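Local atomic coordinates of putative epimerase (Burkholderia cenocepacia, PDB entry 4LW8), a protein that belongs to the NAD(P)-dependent epimerase/dehydratase family and is probably a sugar-nucleotide epimerase or related enzyme of LPS O-antigen biosynthesis. Residues R37-A40 with D44-G47; R32-R37 with V90-R95. One frame throughout, in Å; residues are numbered along the deposited sequence.

Contact 1 (R37-A40 with D44-G47); sequences RLQA and DVWG
Val45 pushes one methyl, CG2, into the angle between two consecutive side chains of the helix, Leu38 and Gln39. Leu38 meets it with CB and Gln39 one carbon further out, with CG: Leu38 CB lies 3.7 Å from Val45 CG2, and Gln39 CG is just as near to that methyl. The rotamer of the valine explains the choice of methyl. CG1 is anti to the backbone N (chi1 178°), which leaves CG2 beside that nitrogen and turned to the helix.

Gln39 has CG anti to its own carbonyl carbon and runs on extended through CD (chi2 170°). The chain crosses Val45 at about a right angle and uses aliphatic carbon for the contact while the amide travels on past it. Gln39 NE2 gives a hydrogen to a water at 3.0 Å, and the same water accepts the backbone N-H of Val45, with Val45 N 3.1 Å from its oxygen. No direct hydrogen bond joins the segments, so this water is the polar link beside the methyl contact.

Asp44 turns its side chain away from the helix, where OD2 accepts the indole N-H of Trp46 (NE1 to OD2 3.0 Å). The hydrogen bond lies near the ring plane but arrives from above the carboxylate. Arg16 makes a salt bridge to the same oxygen.

All this lies where helix 29-40 hands over to strand 44-49 in the beta-alpha-beta unit begun by strand 20-24. Leu38 also rests on Ala21 and Val23 of strand 20-24, while Trp46 packs on helix 74-84 and strand 65-68.

Contact 2 (R32-R37 with V90-R95); sequences RYMAER and VHLAAR
Helix 29-40, the first helix of the Rossmann-like nucleotide-binding fold, here meets the C-terminal end of the parallel strand 88-91 and the loop that follows it. Met34 is the one helix residue that makes the contact, and it has two partners on the other segment. Its CB lies 4.1 Å from Leu92 CD1, and one bond further out Met34 CG comes to 4.2 Å from Val90 CG1. The methionine thus touches strand and loop with successive carbons at the base of its chain.

Met34 CG is anti to the backbone N (chi1 -165°), which carries the chain out from the helix toward the sheet; a bend at chi2 (67°) then turns the thioether past Val90, and the two side chains pass each other at a slant. Val90 meets it with CG1, the methyl anti to its own backbone N. Leu92, in the loop, brings the end of a branch to the root of the methionine, and also touches Ala134 of the adjoining strand. Met34 packs on Tyr234 of helix 227-240 as well.

Between Val90 and Leu92, His91 makes hydrogen bonds with both ring nitrogens, ND1 with Thr24 OG1 and NE2 with Thr114 OG1.

Where helix and strand meet, the closest approaches are carbon to carbon, with the thioether sulfur nearly as near Val90: Met34 SD lies 4.3 Å from Val90 CG1. With no hydrogen bond or charge pair across, the attraction is presumably dispersion and the exclusion of water, and the fit probably depends on shape.

Both contacts belong to helix 29-40 lying on one sheet, whose strands 44-49, 20-24 and 88-91 are parallel neighbours, with strand 20-24 between the other two. Contact 1 ties the helix's C-terminal turn to the first of these flanking strands, and contact 2 ties its middle to the second, so the helix spans three neighbouring strands. Their centres are 10 Å apart, and they meet where Val45 CG2 packs 4.0 Å from Ala35 O. Arg37 belongs to both ranges but crosses to neither strand. In this family the dinucleotide usually binds at the C-terminal ends of these strands, the side where contact 2 lies.

Contact 1 (R37-A40 with D44-G47)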
loop_
_atom_site.group_PDB
_atom_site.type_symbol
_atom_site.label_atom_id
_atom_site.label_comp_id
_atom_site.label_asym_id
_atom_site.label_seq_id
_atom_site.Cartn_x
_atom_site.Cartn_y
_atom_site.Cartn_z
ATOM N N ARG A 37 -21.038 -0.213 -22.786
ATOM C CA ARG A 37 -20.803 -1.661 -22.731
ATOM C C ARG A 37 -21.844 -2.369 -21.852
ATOM O O ARG A 37 -22.456 -3.346 -22.269
ATOM C CB ARG A 37 -19.398 -1.962 -22.211
ATOM C CG ARG A 37 -18.356 -2.178 -23.306
ATOM C CD ARG A 37 -17.959 -0.884 -24.046
ATOM N NE ARG A 37 -16.944 -1.181 -25.060
ATOM C CZ ARG A 37 -17.230 -1.612 -26.288
ATOM N NH1 ARG A 37 -18.497 -1.763 -26.661
ATOM N NH2 ARG A 37 -16.256 -1.882 -27.144
ATOM N N LEU A 38 -22.042 -1.866 -20.638
ATOM C CA LEU A 38 -22.996 -2.454 -19.706
ATOM C C LEU A 38 -24.442 -2.369 -20.198
ATOM O O LEU A 38 -25.197 -3.326 -20.070
ATOM C CB LEU A 38 -22.889 -1.783 -18.338
ATOM C CG LEU A 38 -21.618 -2.144 -17.555
ATOM C CD1 LEU A 38 -21.435 -1.185 -16.411
ATOM C CD2 LEU A 38 -21.690 -3.579 -17.037
ATOM N N GLN A 39 -24.824 -1.220 -20.743
ATOM C CA GLN A 39 -26.164 -1.048 -21.290
ATOM C C GLN A 39 -26.449 -2.031 -22.414
ATOM O O GLN A 39 -27.531 -2.611 -22.480
ATOM C CB GLN A 39 -26.354 0.388 -21.782
ATOM C CG GLN A 39 -26.699 1.365 -20.665
ATOM C CD GLN A 39 -26.637 2.806 -21.109
ATOM O OE1 GLN A 39 -26.159 3.115 -22.201
ATOM N NE2 GLN A 39 -27.134 3.702 -20.268
ATOM N N ALA A 40 -25.471 -2.231 -23.294
ATOM C CA ALA A 40 -25.622 -3.178 -24.404
ATOM C C ALA A 40 -25.665 -4.620 -23.910
ATOM O O ALA A 40 -26.223 -5.483 -24.570
ATOM C CB ALA A 40 -24.498 -3.005 -25.418
ATOM N N ASP A 44 -29.234 -2.071 -16.256
ATOM C CA ASP A 44 -29.645 -0.726 -15.872
ATOM C C ASP A 44 -28.457 -0.102 -15.156
ATOM O O ASP A 44 -28.084 -0.541 -14.070
ATOM C CB ASP A 44 -30.893 -0.760 -14.971
ATOM C CG ASP A 44 -31.368 0.630 -14.548
ATOM O OD1 ASP A 44 -31.002 1.638 -15.198
ATOM O OD2 ASP A 44 -32.127 0.710 -13.555
ATOM N N VAL A 45 -27.844 0.903 -15.768
ATOM C CA VAL A 45 -26.594 1.444 -15.241
ATOM C C VAL A 45 -26.836 2.586 -14.262
ATOM O O VAL A 45 -27.449 3.597 -14.618
ATOM C CB VAL A 45 -25.670 1.926 -16.385
ATOM C CG1 VAL A 45 -24.390 2.545 -15.832
ATOM C CG2 VAL A 45 -25.336 0.772 -17.298
ATOM N N TRP A 46 -26.387 2.384 -13.021
ATOM C CA TRP A 46 -26.350 3.424 -11.981
ATOM C C TRP A 46 -24.896 3.806 -11.739
ATOM O O TRP A 46 -24.001 3.045 -12.072
ATOM C CB TRP A 46 -26.947 2.951 -10.654
ATOM C CG TRP A 46 -28.385 2.552 -10.668
ATOM C CD1 TRP A 46 -29.030 1.806 -11.617
ATOM C CD2 TRP A 46 -29.359 2.859 -9.670
ATOM N NE1 TRP A 46 -30.348 1.648 -11.279
ATOM C CE2 TRP A 46 -30.577 2.276 -10.082
ATOM C CE3 TRP A 46 -29.324 3.582 -8.473
ATOM C CZ2 TRP A 46 -31.755 2.392 -9.337
ATOM C CZ3 TRP A 46 -30.493 3.693 -7.736
ATOM C CH2 TRP A 46 -31.690 3.096 -8.170
ATOM N N GLY A 47 -24.648 4.964 -11.143
ATOM C CA GLY A 47 -23.275 5.328 -10.849
ATOM C C GLY A 47 -23.150 6.561 -9.987
ATOM O O GLY A 47 -24.144 7.233 -9.729
HETATM O O HOH W 1 -28.917 2.505 -18.149
#

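Contact 2 (R32-R37 with V90-R95)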
loop_
_atom_site.group_PDB
_atom_site.type_symbol
_atom_site.label_atom_id
_atom_site.label_comp_id
_atom_site.label_asym_id
_atom_site.label_seq_id
_atom_site.Cartn_x
_atom_site.Cartn_y
_atom_site.Cartn_z
ATOM N N ARG A 32 -17.873 6.694 -19.312
ATOM C CA ARG A 32 -18.787 6.919 -20.432
ATOM C C ARG A 32 -18.856 5.702 -21.353
ATOM O O ARG A 32 -19.925 5.327 -21.821
ATOM C CB ARG A 32 -18.379 8.157 -21.228
ATOM C CG ARG A 32 -19.192 8.329 -22.499
ATOM C CD ARG A 32 -19.080 9.723 -23.072
ATOM N NE ARG A 32 -17.774 9.962 -23.676
ATOM C CZ ARG A 32 -17.564 10.770 -24.710
ATOM N NH1 ARG A 32 -18.580 11.409 -25.282
ATOM N NH2 ARG A 32 -16.338 10.926 -25.184
ATOM N N TYR A 33 -17.700 5.117 -21.636
ATOM C CA TYR A 33 -17.618 3.901 -22.431
ATOM C C TYR A 33 -18.065 2.644 -21.655
ATOM O O TYR A 33 -18.659 1.743 -22.235
ATOM C CB TYR A 33 -16.197 3.751 -22.960
ATOM C CG TYR A 33 -15.864 4.869 -23.921
ATOM C CD1 TYR A 33 -16.265 4.816 -25.249
ATOM C CD2 TYR A 33 -15.191 6.005 -23.486
ATOM C CE1 TYR A 33 -15.983 5.845 -26.122
ATOM C CE2 TYR A 33 -14.890 7.038 -24.358
ATOM C CZ TYR A 33 -15.301 6.952 -25.672
ATOM O OH TYR A 33 -15.032 7.973 -26.547
ATOM N N MET A 34 -17.783 2.582 -20.353
ATOM C CA MET A 34 -18.210 1.443 -19.540
ATOM C C MET A 34 -19.734 1.371 -19.521
ATOM O O MET A 34 -20.336 0.289 -19.556
ATOM C CB MET A 34 -17.677 1.552 -18.105
ATOM C CG MET A 34 -17.774 0.246 -17.319
ATOM S SD MET A 34 -16.669 -1.014 -17.978
ATOM C CE MET A 34 -17.836 -2.318 -18.401
ATOM N N ALA A 35 -20.354 2.543 -19.482
ATOM C CA ALA A 35 -21.807 2.640 -19.483
ATOM C C ALA A 35 -22.401 2.005 -20.748
ATOM O O ALA A 35 -23.304 1.170 -20.667
ATOM C CB ALA A 35 -22.229 4.092 -19.352
ATOM N N GLU A 36 -21.879 2.379 -21.913
ATOM C CA GLU A 36 -22.363 1.815 -23.168
ATOM C C GLU A 36 -22.197 0.283 -23.205
ATOM O O GLU A 36 -23.105 -0.435 -23.622
ATOM C CB GLU A 36 -21.644 2.461 -24.354
ATOM C CG GLU A 36 -22.215 2.081 -25.723
ATOM C CD GLU A 36 -21.762 0.707 -26.202
ATOM O OE1 GLU A 36 -20.658 0.263 -25.791
ATOM O OE2 GLU A 36 -22.517 0.074 -26.981
ATOM N N ARG A 37 -21.038 -0.213 -22.786
ATOM C CA ARG A 37 -20.803 -1.661 -22.731
ATOM C C ARG A 37 -21.844 -2.369 -21.852
ATOM O O ARG A 37 -22.456 -3.346 -22.269
ATOM C CB ARG A 37 -19.398 -1.962 -22.211
ATOM C CG ARG A 37 -18.356 -2.178 -23.306
ATOM C CD ARG A 37 -17.959 -0.884 -24.046
ATOM N NE ARG A 37 -16.944 -1.181 -25.060
ATOM C CZ ARG A 37 -17.230 -1.612 -26.288
ATOM N NH1 ARG A 37 -18.497 -1.763 -26.661
ATOM N NH2 ARG A 37 -16.256 -1.882 -27.144
ATOM N N VAL A 90 -18.445 -1.686 -11.128
ATOM C CA VAL A 90 -17.159 -1.337 -11.711
ATOM C C VAL A 90 -16.653 -0.095 -11.001
ATOM O O VAL A 90 -17.287 0.952 -11.021
ATOM C CB VAL A 90 -17.227 -1.091 -13.231
ATOM C CG1 VAL A 90 -15.804 -0.850 -13.794
ATOM C CG2 VAL A 90 -17.842 -2.275 -13.931
ATOM N N HIS A 91 -15.511 -0.229 -10.351
ATOM C CA HIS A 91 -14.951 0.863 -9.570
ATOM C C HIS A 91 -13.899 1.610 -10.383
ATOM O O HIS A 91 -12.780 1.137 -10.522
ATOM C CB HIS A 91 -14.356 0.310 -8.287
ATOM C CG HIS A 91 -13.710 1.341 -7.412
ATOM N ND1 HIS A 91 -14.256 2.578 -7.179
ATOM C CD2 HIS A 91 -12.555 1.286 -6.696
ATOM C CE1 HIS A 91 -13.468 3.255 -6.350
ATOM N NE2 HIS A 91 -12.439 2.491 -6.044
ATOM N N LEU A 92 -14.281 2.760 -10.929
ATOM C CA LEU A 92 -13.392 3.550 -11.792
ATOM C C LEU A 92 -12.919 4.830 -11.118
ATOM O O LEU A 92 -11.932 5.423 -11.543
ATOM C CB LEU A 92 -14.098 3.919 -13.108
ATOM C CG LEU A 92 -14.620 2.731 -13.924
ATOM C CD1 LEU A 92 -15.468 3.204 -15.107
ATOM C CD2 LEU A 92 -13.464 1.842 -14.388
ATOM N N ALA A 93 -13.656 5.278 -10.101
ATOM C CA ALA A 93 -13.374 6.564 -9.460
ATOM C C ALA A 93 -12.053 6.515 -8.705
ATOM O O ALA A 93 -11.848 5.646 -7.859
ATOM C CB ALA A 93 -14.518 6.956 -8.522
ATOM N N ALA A 94 -11.166 7.457 -9.004
ATOM C CA ALA A 94 -9.878 7.557 -8.318
ATOM C C ALA A 94 -9.392 8.991 -8.386
ATOM O O ALA A 94 -9.948 9.805 -9.121
ATOM C CB ALA A 94 -8.830 6.605 -8.945
ATOM N N ARG A 95 -8.338 9.297 -7.639
ATOM C CA ARG A 95 -7.712 10.602 -7.746
ATOM C C ARG A 95 -6.392 10.443 -8.480
ATOM O O ARG A 95 -5.604 9.564 -8.132
ATOM C CB ARG A 95 -7.485 11.229 -6.369
#